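N5-carboxyaminoimidazole ribonucleotide synthetase (Bacillus anthracis, PDB 3QFF) catalyses the ATP-dependent carboxylation of aminoimidazole ribonucleotide by bicarbonate, giving N5-carboxyaminoimidazole ribonucleotide for purine biosynthesis. Local coordinates at residues E226-V229 and P230-T234; T310-L313 and K314-M318. All coordinates share one frame; numbering follows the deposited sequence.

In the fold
Contact 1 comes first along the chain, where strand 223-229 runs out into the loop before helix 235-251; contact 2 follows, where the loop after helix 294-303 enters strand 316-322. Their centres lie about 10 Å apart, because the two strands are antiparallel neighbours in one large sheet. The backbones meet directly: S227 O and V229 O probably accept hydrogen bonds from M318 N and V316 N, each at 2.9 Å. Contact 1 belongs to the ATP-grasp family region and 314-318 falls in the C-terminal family region, so this pairing makes the sheet continuous between the two. The I228 side chain is still about 14 Å from bound ADP, whereas contact 2 borders the second subunit.

Contact 1: E226-V229 and P230-T234; sequences ESIV and PARIT
I228 touches R232 with the tip of its longer branch, and the two side chains lie at a slant to one another. CD1 comes to 3.5 Å from R232 NH1 and to 4.0 Å from R232 CZ. The I228 chain is extended beyond CG1 (chi2 162°), which carries the methyl out to the guanidinium, while the shorter branch stays near the bend, CG2 being 3.9 Å from P230 O. R232 meets it by folding at chi3 (-67°). Between them the backbone bends sharply at a cis peptide bond before P230, which brings V229 CA and P230 CA to 3.0 Å. The V229 side chain packs on V316 of the neighbouring strand and on Y285. Past the proline, R232 is the centre of an inverse gamma turn, closed by a weak bond from I233 N to A231 O, and T234 then N-caps helix 235-251 through OG1. No hydrogen bond joins 226-229 to 230-234. The polar end of R232 is held instead by salt bridges to E216 and E366, so I228 adds a methyl contact to a guanidinium that is probably positioned mainly by the carboxylates of strand 209-220 and helix 365-374.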
loop_
_atom_site.group_PDB
_atom_site.type_symbol
_atom_site.label_atom_id
_atom_site.label_comp_id
_atom_site.label_asym_id
_atom_site.label_seq_id
_atom_site.Cartn_x
_atom_site.Cartn_y
_atom_site.Cartn_z
ATOM N N GLU A 226 -16.810 -1.018 13.716
ATOM C CA GLU A 226 -16.238 -2.163 13.009
ATOM C C GLU A 226 -16.884 -2.412 11.642
ATOM O O GLU A 226 -18.097 -2.218 11.478
ATOM C CB GLU A 226 -16.377 -3.434 13.845
ATOM C CG GLU A 226 -15.390 -3.510 15.000
ATOM C CD GLU A 226 -15.637 -4.687 15.934
ATOM O OE1 GLU A 226 -16.800 -5.156 16.034
ATOM O OE2 GLU A 226 -14.661 -5.132 16.578
ATOM N N SER A 227 -16.067 -2.841 10.676
ATOM C CA SER A 227 -16.553 -3.441 9.430
ATOM C C SER A 227 -16.061 -4.878 9.344
ATOM O O SER A 227 -14.874 -5.166 9.557
ATOM C CB SER A 227 -16.089 -2.678 8.191
ATOM O OG SER A 227 -16.505 -1.341 8.260
ATOM N N ILE A 228 -16.974 -5.773 9.017
ATOM C CA ILE A 228 -16.681 -7.194 9.033
ATOM C C ILE A 228 -16.899 -7.749 7.641
ATOM O O ILE A 228 -17.969 -7.570 7.069
ATOM C CB ILE A 228 -17.618 -7.929 9.998
ATOM C CG1 ILE A 228 -17.547 -7.331 11.412
ATOM C CG2 ILE A 228 -17.322 -9.421 9.980
ATOM C CD1 ILE A 228 -18.781 -7.718 12.316
ATOM N N VAL A 229 -15.892 -8.436 7.110
ATOM C CA VAL A 229 -15.936 -8.931 5.748
ATOM C C VAL A 229 -15.346 -10.345 5.715
ATOM O O VAL A 229 -14.203 -10.545 6.130
ATOM C CB VAL A 229 -15.138 -8.009 4.792
ATOM C CG1 VAL A 229 -15.529 -8.261 3.341
ATOM C CG2 VAL A 229 -15.348 -6.538 5.157
ATOM N N PRO A 230 -16.105 -11.333 5.201
ATOM C CA PRO A 230 -17.442 -11.245 4.590
ATOM C C PRO A 230 -18.518 -10.886 5.611
ATOM O O PRO A 230 -18.434 -11.292 6.774
ATOM C CB PRO A 230 -17.675 -12.663 4.039
ATOM C CG PRO A 230 -16.302 -13.319 4.032
ATOM C CD PRO A 230 -15.597 -12.714 5.199
ATOM N N ALA A 231 -19.490 -10.080 5.195
ATOM C CA ALA A 231 -20.643 -9.780 6.054
ATOM C C ALA A 231 -21.294 -11.101 6.467
ATOM O O ALA A 231 -21.364 -12.033 5.673
ATOM C CB ALA A 231 -21.650 -8.888 5.315
ATOM N N ARG A 232 -21.751 -11.189 7.711
ATOM C CA ARG A 232 -22.343 -12.422 8.211
ATOM C C ARG A 232 -23.824 -12.514 7.805
ATOM O O ARG A 232 -24.732 -12.378 8.634
ATOM C CB ARG A 232 -22.130 -12.552 9.727
ATOM C CG ARG A 232 -20.633 -12.605 10.120
ATOM C CD ARG A 232 -20.395 -12.539 11.628
ATOM N NE ARG A 232 -20.773 -11.247 12.193
ATOM C CZ ARG A 232 -20.790 -10.958 13.496
ATOM N NH1 ARG A 232 -21.154 -9.747 13.890
ATOM N NH2 ARG A 232 -20.441 -11.869 14.411
ATOM N N ILE A 233 -24.044 -12.728 6.510
ATOM C CA ILE A 233 -25.380 -12.745 5.926
ATOM C C ILE A 233 -25.484 -13.891 4.923
ATOM O O ILE A 233 -24.464 -14.449 4.513
ATOM C CB ILE A 233 -25.731 -11.377 5.236
ATOM C CG1 ILE A 233 -24.732 -11.056 4.113
ATOM C CG2 ILE A 233 -25.800 -10.235 6.263
ATOM C CD1 ILE A 233 -24.960 -9.732 3.428
ATOM N N THR A 234 -26.712 -14.245 4.530
ATOM C CA THR A 234 -26.930 -15.314 3.554
ATOM C C THR A 234 -26.348 -14.956 2.192
ATOM O O THR A 234 -26.185 -13.771 1.860
ATOM C CB THR A 234 -28.429 -15.630 3.364
ATOM O OG1 THR A 234 -29.090 -14.497 2.780
ATOM C CG2 THR A 234 -29.098 -15.976 4.710
#

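Contact 2: T310-L313 and K314-M318; sequences TNLL and KPVVM
The flat K314-P315 peptide group carries the branched end of L312 on one face. L312 CG lies above that plane, 4.0 Å from K314 C and 3.5 Å from K314 O, and CD1 comes down beside the oxygen at 3.3 Å. The other methyl stays over the same face, shifted to the proline side, with CD2 4.3 Å from P315 CA. CG stands anti to the backbone N of L312 (chi1 -174°), a turn that carries the isobutyl group forward along the chain; its CD1 also makes loose apolar contact with V316 CG1 at 4.4 Å. K314 O is buried here and has no hydrogen-bonding partner in the model, its surroundings on the L312 side being hydrocarbon. Residues 310-315 form the approach to strand 316-322, an inner strand of the large antiparallel sheet: V316 bonds through its backbone to V229 of strand 223-229, and V317 to I360 of strand 354-361. L312 also packs on V229 and P230 at the end of the neighbouring strand 223-229. L313 and K314 face the dimer interface instead. L313 packs on L313 of the second subunit, and K314, its chain bent at chi2 (139°), sends NZ into a salt bridge with E291 of that subunit.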
loop_
_atom_site.group_PDB
_atom_site.type_symbol
_atom_site.label_atom_id
_atom_site.label_comp_id
_atom_site.label_asym_id
_atom_site.label_seq_id
_atom_site.Cartn_x
_atom_site.Cartn_y
_atom_site.Cartn_z
ATOM N N THR A 310 -11.153 -7.147 -7.210
ATOM C CA THR A 310 -11.697 -6.817 -5.884
ATOM C C THR A 310 -11.885 -8.029 -4.980
ATOM O O THR A 310 -12.578 -7.945 -3.952
ATOM C CB THR A 310 -13.048 -6.125 -5.994
ATOM O OG1 THR A 310 -13.948 -6.999 -6.678
ATOM C CG2 THR A 310 -12.916 -4.808 -6.746
ATOM N N ASN A 311 -11.279 -9.148 -5.366
ATOM C CA ASN A 311 -11.329 -10.382 -4.594
ATOM C C ASN A 311 -10.918 -10.191 -3.153
ATOM O O ASN A 311 -9.917 -9.516 -2.867
ATOM C CB ASN A 311 -10.410 -11.426 -5.220
ATOM C CG ASN A 311 -10.814 -11.774 -6.634
ATOM O OD1 ASN A 311 -11.962 -12.149 -6.884
ATOM N ND2 ASN A 311 -9.879 -11.651 -7.568
ATOM N N LEU A 312 -11.687 -10.796 -2.256
ATOM C CA LEU A 312 -11.335 -10.861 -0.851
ATOM C C LEU A 312 -10.297 -11.973 -0.683
ATOM O O LEU A 312 -10.594 -13.149 -0.926
ATOM C CB LEU A 312 -12.561 -11.146 0.023
ATOM C CG LEU A 312 -12.259 -11.069 1.533
ATOM C CD1 LEU A 312 -11.989 -9.629 1.982
ATOM C CD2 LEU A 312 -13.350 -11.676 2.353
ATOM N N LEU A 313 -9.090 -11.589 -0.275
ATOM C CA LEU A 313 -7.980 -12.530 -0.152
ATOM C C LEU A 313 -7.866 -13.133 1.246
ATOM O O LEU A 313 -7.316 -14.218 1.404
ATOM C CB LEU A 313 -6.660 -11.864 -0.562
ATOM C CG LEU A 313 -6.559 -11.359 -2.009
ATOM C CD1 LEU A 313 -5.169 -10.783 -2.275
ATOM C CD2 LEU A 313 -6.891 -12.462 -3.014
ATOM N N LYS A 314 -8.381 -12.427 2.248
ATOM C CA LYS A 314 -8.483 -12.945 3.618
ATOM C C LYS A 314 -9.640 -12.257 4.347
ATOM O O LYS A 314 -9.895 -11.073 4.111
ATOM C CB LYS A 314 -7.158 -12.726 4.380
ATOM C CG LYS A 314 -7.005 -13.557 5.687
ATOM C CD LYS A 314 -5.590 -14.109 5.836
ATOM C CE LYS A 314 -5.303 -14.578 7.269
ATOM N NZ LYS A 314 -3.857 -14.953 7.423
ATOM N N PRO A 315 -10.345 -12.989 5.241
ATOM C CA PRO A 315 -11.370 -12.336 6.060
ATOM C C PRO A 315 -10.764 -11.273 7.000
ATOM O O PRO A 315 -9.619 -11.411 7.445
ATOM C CB PRO A 315 -11.998 -13.505 6.840
ATOM C CG PRO A 315 -11.744 -14.713 5.984
ATOM C CD PRO A 315 -10.382 -14.458 5.381
ATOM N N VAL A 316 -11.526 -10.220 7.282
ATOM C CA VAL A 316 -10.992 -9.047 7.957
ATOM C C VAL A 316 -12.031 -8.384 8.855
ATOM O O VAL A 316 -13.235 -8.367 8.549
ATOM C CB VAL A 316 -10.398 -8.018 6.913
ATOM C CG1 VAL A 316 -11.440 -7.660 5.836
ATOM C CG2 VAL A 316 -9.847 -6.731 7.602
ATOM N N VAL A 317 -11.566 -7.857 9.978
ATOM C CA VAL A 317 -12.359 -6.920 10.772
ATOM C C VAL A 317 -11.585 -5.628 10.832
ATOM O O VAL A 317 -10.467 -5.584 11.374
ATOM C CB VAL A 317 -12.636 -7.443 12.222
ATOM C CG1 VAL A 317 -13.312 -6.379 13.079
ATOM C CG2 VAL A 317 -13.503 -8.694 12.158
ATOM N N MET A 318 -12.169 -4.575 10.267
ATOM C CA MET A 318 -11.614 -3.252 10.426
ATOM C C MET A 318 -12.167 -2.665 11.715
ATOM O O MET A 318 -13.379 -2.763 11.965
ATOM C CB MET A 318 -11.985 -2.338 9.258
ATOM C CG MET A 318 -11.289 -0.980 9.383
ATOM S SD MET A 318 -12.285 0.444 8.990
ATOM C CE MET A 318 -13.527 0.435 10.298
#